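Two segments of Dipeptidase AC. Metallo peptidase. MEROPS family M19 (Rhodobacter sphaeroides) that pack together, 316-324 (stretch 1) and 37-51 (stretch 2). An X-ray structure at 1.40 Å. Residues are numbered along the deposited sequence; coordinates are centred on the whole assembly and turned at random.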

ATOM      1  N   ILE A 316      12.946  -3.197 -12.009  1.00 12.04           N
ATOM      2  CA  ILE A 316      12.070  -2.034 -11.861  1.00 12.24           C
ATOM      3  C   ILE A 316      12.874  -0.839 -11.347  1.00 12.45           C
ATOM      4  O   ILE A 316      12.897   0.211 -11.984  1.00 14.22           O
ATOM      5  CB  ILE A 316      10.891  -2.333 -10.917  1.00 10.32           C
ATOM      6  CG1 ILE A 316      10.067  -3.509 -11.451  1.00 14.03           C
ATOM      7  CG2 ILE A 316       9.992  -1.106 -10.773  1.00 11.95           C
ATOM      8  CD1 ILE A 316       8.980  -3.997 -10.489  1.00 13.85           C
ATOM      9  N   ALA A 317      13.536  -1.017 -10.204  1.00 14.01           N
ATOM     10  CA  ALA A 317      14.481  -0.038  -9.632  1.00 12.67           C
ATOM     11  C   ALA A 317      13.870   1.233  -9.037  1.00 13.03           C
ATOM     12  O   ALA A 317      14.268   1.673  -7.957  1.00 14.46           O
ATOM     13  CB  ALA A 317      15.582   0.316 -10.640  1.00 16.80           C
ATOM     14  N   ASP A 318      12.919   1.830  -9.743  1.00 13.61           N
ATOM     15  CA  ASP A 318      12.220   3.010  -9.250  1.00 11.60           C
ATOM     16  C   ASP A 318      11.023   3.203 -10.164  1.00 11.06           C
ATOM     17  O   ASP A 318      10.732   2.336 -10.988  1.00 12.73           O
ATOM     18  CB  ASP A 318      13.136   4.232  -9.270  1.00 12.45           C
ATOM     19  CG  ASP A 318      13.817   4.427 -10.609  1.00 16.49           C
ATOM     20  OD1 ASP A 318      13.107   4.567 -11.625  1.00 16.41           O
ATOM     21  OD2 ASP A 318      15.064   4.417 -10.641  1.00 23.20           O
ATOM     22  N   VAL A 319      10.321   4.323 -10.023  1.00 11.32           N
ATOM     23  CA  VAL A 319       9.082   4.504 -10.771  1.00 10.85           C
ATOM     24  C   VAL A 319       9.303   4.540 -12.293  1.00 12.13           C
ATOM     25  O   VAL A 319       8.381   4.242 -13.061  1.00 12.84           O
ATOM     26  CB  VAL A 319       8.288   5.739 -10.293  1.00 10.29           C
ATOM     27  CG1 VAL A 319       8.996   7.023 -10.693  1.00 13.32           C
ATOM     28  CG2 VAL A 319       6.865   5.718 -10.862  1.00 11.67           C
ATOM     29  N   THR A 320      10.520   4.874 -12.734  1.00 14.03           N
ATOM     30  CA  THR A 320      10.786   4.894 -14.179  1.00 14.20           C
ATOM     31  C   THR A 320      10.894   3.481 -14.749  1.00 14.82           C
ATOM     32  O   THR A 320      11.032   3.300 -15.965  1.00 15.44           O
ATOM     33  CB  THR A 320      12.053   5.705 -14.560  1.00 14.76           C
ATOM     34  OG1 THR A 320      13.239   4.990 -14.179  1.00 16.23           O
ATOM     35  CG2 THR A 320      12.031   7.086 -13.923  1.00 15.68           C
ATOM     36  N   GLY A 321      10.840   2.479 -13.876  1.00 11.81           N
ATOM     37  CA  GLY A 321      10.868   1.093 -14.312  1.00 12.37           C
ATOM     38  C   GLY A 321       9.504   0.501 -14.644  1.00 11.62           C
ATOM     39  O   GLY A 321       9.416  -0.654 -15.060  1.00 13.09           O
ATOM     40  N   LEU A 322       8.436   1.265 -14.446  1.00 14.25           N
ATOM     41  CA  LEU A 322       7.108   0.743 -14.757  1.00 13.52           C
ATOM     42  C   LEU A 322       6.973   0.290 -16.218  1.00 12.81           C
ATOM     43  O   LEU A 322       6.353  -0.737 -16.487  1.00 13.91           O
ATOM     44  CB  LEU A 322       6.013   1.743 -14.377  1.00 11.17           C
ATOM     45  CG  LEU A 322       5.822   1.939 -12.867  1.00 11.92           C
ATOM     46  CD1 LEU A 322       4.820   3.062 -12.598  1.00 12.14           C
ATOM     47  CD2 LEU A 322       5.392   0.653 -12.174  1.00 13.60           C
ATOM     48  N   PRO A 323       7.559   1.046 -17.165  1.00 15.01           N
ATOM     49  CA  PRO A 323       7.471   0.556 -18.548  1.00 16.52           C
ATOM     50  C   PRO A 323       8.152  -0.796 -18.772  1.00 16.16           C
ATOM     51  O   PRO A 323       7.616  -1.629 -19.509  1.00 15.29           O
ATOM     52  CB  PRO A 323       8.145   1.671 -19.359  1.00 18.64           C
ATOM     53  CG  PRO A 323       7.899   2.918 -18.545  1.00 14.99           C
ATOM     54  CD  PRO A 323       8.022   2.445 -17.101  1.00 15.02           C
ATOM     55  N   ALA A 324       9.309  -1.023 -18.156  1.00 14.62           N
ATOM     56  CA  ALA A 324       9.982  -2.318 -18.259  1.00 14.65           C
ATOM     57  C   ALA A 324       9.128  -3.437 -17.661  1.00 15.88           C
ATOM     58  O   ALA A 324       9.072  -4.546 -18.194  1.00 16.32           O
ATOM     59  CB  ALA A 324      11.345  -2.271 -17.588  1.00 17.48           C
TER
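Stretch 2, residues 37-51: TGHLDLPRMKEGGFA

A short turn can organise a contact between segments far apart in sequence when one of its side chains fills a pocket and its backbone is met by glycine. In this dipeptidase the turn is the 3-10 segment 319-321, which leads into a helix at L322. Stretch 2 approaches it as a loop, 37-41, becomes helical from L42, leaves the helix at G49 in a Schellman motif with positive phi, and enters a strand at F50. The two chains run in the same general sense along the contact: D318 lies beside H39, with CA atoms 4.2 Å apart, and T320 beside G48, at 4.0 Å between CA atoms.

V319 covers the most surface. Its backbone is anchored by the one direct hydrogen bond between the stretches, from V319 N to H39 O (3.0 Å, nearly straight), while its side chain points toward stretch 2. There V319 CB meets L40 CD2 at 3.6 Å, V319 CG1 lies 3.5 Å from R44 CB, and V319 CG2 is 3.7 Å from F50 CB, so loop, helix and strand all contribute to the pocket.

G48 supplies the second element. Its CA lies 3.5 Å from V319 O in a CA-H...O contact; a CB here would point toward stretch 1 and fall 2.1 Å from that oxygen, a clash. Its carbonyl packs against the start of the other helix, with G48 O 3.4 Å from L322 CB and 3.5 Å from P323 CD.

At the loop end, H39 brings its ring alongside the turn, with CD2 3.1 Å from A317 O. Nearby, R44 is held by D41, which also caps the helix, through a salt bridge from R44 NE to D41 OD2 (2.8 Å). R44 NH1 reaches D318 OD2 only in a long salt bridge of 3.8 Å, and a water bridges the same two atoms.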

ATOM      1  N   THR A  37      17.704  10.250  -5.114  1.00 16.01           N
ATOM      2  CA  THR A  37      17.517   9.068  -4.280  1.00 17.52           C
ATOM      3  C   THR A  37      16.104   8.509  -4.383  1.00 15.58           C
ATOM      4  O   THR A  37      15.203   9.138  -4.940  1.00 14.27           O
ATOM      5  CB  THR A  37      17.810   9.356  -2.787  1.00 19.16           C
ATOM      6  OG1 THR A  37      16.725  10.090  -2.202  1.00 16.55           O
ATOM      7  CG2 THR A  37      19.101  10.148  -2.627  1.00 20.49           C
ATOM      8  N   GLY A  38      15.918   7.317  -3.833  1.00 13.38           N
ATOM      9  CA  GLY A  38      14.587   6.760  -3.683  1.00 14.30           C
ATOM     10  C   GLY A  38      13.916   6.405  -4.994  1.00 13.02           C
ATOM     11  O   GLY A  38      14.566   6.296  -6.041  1.00 13.07           O
ATOM     12  N   HIS A  39      12.602   6.227  -4.931  1.00 11.24           N
ATOM     13  CA  HIS A  39      11.849   5.655  -6.037  1.00 11.58           C
ATOM     14  C   HIS A  39      10.975   6.657  -6.766  1.00 10.84           C
ATOM     15  O   HIS A  39      10.732   6.508  -7.963  1.00 12.96           O
ATOM     16  CB  HIS A  39      10.949   4.527  -5.539  1.00 11.18           C
ATOM     17  CG  HIS A  39      11.690   3.318  -5.074  1.00 11.93           C
ATOM     18  ND1 HIS A  39      11.168   2.447  -4.143  1.00 10.62           N
ATOM     19  CD2 HIS A  39      12.906   2.827  -5.415  1.00 12.30           C
ATOM     20  CE1 HIS A  39      12.032   1.471  -3.928  1.00  9.92           C
ATOM     21  NE2 HIS A  39      13.094   1.676  -4.691  1.00 12.24           N
ATOM     22  N   LEU A  40      10.491   7.659  -6.039  1.00  9.93           N
ATOM     23  CA  LEU A  40       9.490   8.591  -6.555  1.00 11.09           C
ATOM     24  C   LEU A  40       9.915  10.051  -6.454  1.00 12.62           C
ATOM     25  O   LEU A  40      10.672  10.438  -5.555  1.00 13.25           O
ATOM     26  CB  LEU A  40       8.165   8.429  -5.793  1.00 11.52           C
ATOM     27  CG  LEU A  40       7.357   7.160  -6.073  1.00 10.42           C
ATOM     28  CD1 LEU A  40       6.335   6.938  -4.951  1.00 12.17           C
ATOM     29  CD2 LEU A  40       6.678   7.236  -7.419  1.00 11.91           C
ATOM     30  N   ASP A  41       9.396  10.848  -7.387  1.00 10.64           N
ATOM     31  CA  ASP A  41       9.342  12.304  -7.327  1.00 12.47           C
ATOM     32  C   ASP A  41       8.519  12.708  -8.543  1.00 10.98           C
ATOM     33  O   ASP A  41       8.211  11.862  -9.383  1.00 11.82           O
ATOM     34  CB  ASP A  41      10.736  12.956  -7.319  1.00 13.48           C
ATOM     35  CG  ASP A  41      11.650  12.412  -8.398  1.00 14.07           C
ATOM     36  OD1 ASP A  41      11.331  12.599  -9.591  1.00 14.26           O
ATOM     37  OD2 ASP A  41      12.692  11.801  -8.044  1.00 13.88           O
ATOM     38  N   LEU A  42       8.131  13.969  -8.637  1.00 12.80           N
ATOM     39  CA  LEU A  42       7.204  14.343  -9.703  1.00 13.99           C
ATOM     40  C   LEU A  42       7.763  14.093 -11.123  1.00 13.51           C
ATOM     41  O   LEU A  42       7.086  13.480 -11.952  1.00 13.02           O
ATOM     42  CB  LEU A  42       6.693  15.775  -9.515  1.00 13.41           C
ATOM     43  CG  LEU A  42       5.633  16.222 -10.529  1.00 14.70           C
ATOM     44  CD1 LEU A  42       4.490  15.222 -10.623  1.00 15.87           C
ATOM     45  CD2 LEU A  42       5.120  17.607 -10.183  1.00 17.67           C
ATOM     46  N   PRO A  43       9.004  14.542 -11.397  1.00 13.37           N
ATOM     47  CA  PRO A  43       9.535  14.294 -12.742  1.00 14.12           C
ATOM     48  C   PRO A  43       9.599  12.809 -13.093  1.00 13.90           C
ATOM     49  O   PRO A  43       9.208  12.439 -14.206  1.00 13.96           O
ATOM     50  CB  PRO A  43      10.937  14.909 -12.684  1.00 15.70           C
ATOM     51  CG  PRO A  43      10.826  15.985 -11.650  1.00 15.21           C
ATOM     52  CD  PRO A  43       9.905  15.385 -10.596  1.00 15.11           C
ATOM     53  N   ARG A  44      10.076  11.965 -12.181  1.00 11.84           N
ATOM     54  CA  ARG A  44      10.157  10.545 -12.502  1.00 11.76           C
ATOM     55  C   ARG A  44       8.780   9.897 -12.642  1.00 10.59           C
ATOM     56  O   ARG A  44       8.610   8.969 -13.434  1.00 11.87           O
ATOM     57  CB  ARG A  44      11.045   9.789 -11.517  1.00 12.65           C
ATOM     58  CG  ARG A  44      12.530  10.049 -11.718  1.00 13.69           C
ATOM     59  CD  ARG A  44      13.378   9.137 -10.847  1.00 16.07           C
ATOM     60  NE  ARG A  44      13.195   9.435  -9.430  1.00 15.04           N
ATOM     61  CZ  ARG A  44      13.636   8.669  -8.433  1.00 15.26           C
ATOM     62  NH1 ARG A  44      14.272   7.532  -8.691  1.00 16.38           N
ATOM     63  NH2 ARG A  44      13.420   9.030  -7.175  1.00 14.35           N
ATOM     64  N   MET A  45       7.798  10.370 -11.871  1.00 11.18           N
ATOM     65  CA  MET A  45       6.428   9.896 -12.061  1.00 10.38           C
ATOM     66  C   MET A  45       5.985  10.105 -13.501  1.00 12.44           C
ATOM     67  O   MET A  45       5.391   9.220 -14.113  1.00 12.70           O
ATOM     68  CB  MET A  45       5.448  10.633 -11.134  1.00 10.96           C
ATOM     69  CG  MET A  45       5.516  10.239  -9.655  1.00 10.62           C
ATOM     70  SD  MET A  45       4.436  11.334  -8.641  1.00  7.05           S
ATOM     71  CE  MET A  45       4.706  10.602  -6.994  1.00 14.32           C
ATOM     72  N   LYS A  46       6.252  11.292 -14.043  1.00 12.56           N
ATOM     73  CA  LYS A  46       5.824  11.567 -15.413  1.00 13.91           C
ATOM     74  C   LYS A  46       6.567  10.680 -16.412  1.00 14.05           C
ATOM     75  O   LYS A  46       5.969  10.188 -17.361  1.00 14.96           O
ATOM     76  CB  LYS A  46       5.988  13.045 -15.777  1.00 15.05           C
ATOM     77  CG  LYS A  46       5.319  14.004 -14.804  1.00 16.91           C
ATOM     78  CD  LYS A  46       3.854  13.651 -14.565  1.00 19.23           C
ATOM     79  CE  LYS A  46       3.007  13.848 -15.813  1.00 22.14           C
ATOM     80  NZ  LYS A  46       1.556  13.655 -15.510  1.00 23.20           N
ATOM     81  N   GLU A  47       7.856  10.456 -16.186  1.00 13.35           N
ATOM     82  CA  GLU A  47       8.635   9.617 -17.101  1.00 13.73           C
ATOM     83  C   GLU A  47       8.190   8.158 -17.075  1.00 13.98           C
ATOM     84  O   GLU A  47       8.219   7.474 -18.095  1.00 17.38           O
ATOM     85  CB  GLU A  47      10.137   9.708 -16.808  1.00 14.16           C
ATOM     86  CG  GLU A  47      10.725  11.109 -16.963  1.00 16.96           C
ATOM     87  CD  GLU A  47      10.359  11.762 -18.295  1.00 18.03           C
ATOM     88  OE1 GLU A  47      10.409  11.088 -19.341  1.00 17.87           O
ATOM     89  OE2 GLU A  47      10.011  12.956 -18.292  1.00 20.27           O
ATOM     90  N   GLY A  48       7.777   7.678 -15.905  1.00 12.97           N
ATOM     91  CA  GLY A  48       7.431   6.277 -15.746  1.00 13.15           C
ATOM     92  C   GLY A  48       5.978   5.941 -16.006  1.00 12.06           C
ATOM     93  O   GLY A  48       5.617   4.762 -15.994  1.00 13.18           O
ATOM     94  N   GLY A  49       5.152   6.953 -16.247  1.00 13.13           N
ATOM     95  CA  GLY A  49       3.742   6.729 -16.506  1.00 12.47           C
ATOM     96  C   GLY A  49       2.936   6.454 -15.248  1.00 15.58           C
ATOM     97  O   GLY A  49       1.948   5.711 -15.284  1.00 14.76           O
ATOM     98  N   PHE A  50       3.362   7.049 -14.136  1.00 13.22           N
ATOM     99  CA  PHE A  50       2.656   6.917 -12.863  1.00 12.79           C
ATOM    100  C   PHE A  50       1.499   7.903 -12.894  1.00 11.10           C
ATOM    101  O   PHE A  50       1.712   9.115 -12.838  1.00 12.59           O
ATOM    102  CB  PHE A  50       3.640   7.226 -11.726  1.00 11.45           C
ATOM    103  CG  PHE A  50       3.067   7.109 -10.328  1.00 10.85           C
ATOM    104  CD1 PHE A  50       3.160   5.919  -9.611  1.00 10.78           C
ATOM    105  CD2 PHE A  50       2.486   8.213  -9.707  1.00 10.91           C
ATOM    106  CE1 PHE A  50       2.653   5.824  -8.303  1.00 12.67           C
ATOM    107  CE2 PHE A  50       1.982   8.122  -8.407  1.00 12.35           C
ATOM    108  CZ  PHE A  50       2.072   6.926  -7.706  1.00 11.70           C
ATOM    109  N   ALA A  51       0.274   7.382 -13.005  1.00 11.38           N
ATOM    110  CA  ALA A  51      -0.937   8.217 -13.070  1.00 11.69           C
ATOM    111  C   ALA A  51      -1.362   8.778 -11.713  1.00 11.38           C
ATOM    112  O   ALA A  51      -2.038   9.801 -11.629  1.00 12.47           O
ATOM    113  CB  ALA A  51      -2.093   7.432 -13.668  1.00 14.74           C
TER
HETATM  114  O   HOH W   1      15.926   6.886 -11.325  1.00 26.60           O
HETATM  115  O   HOH W   2      10.527   5.659 -17.783  1.00 24.59           O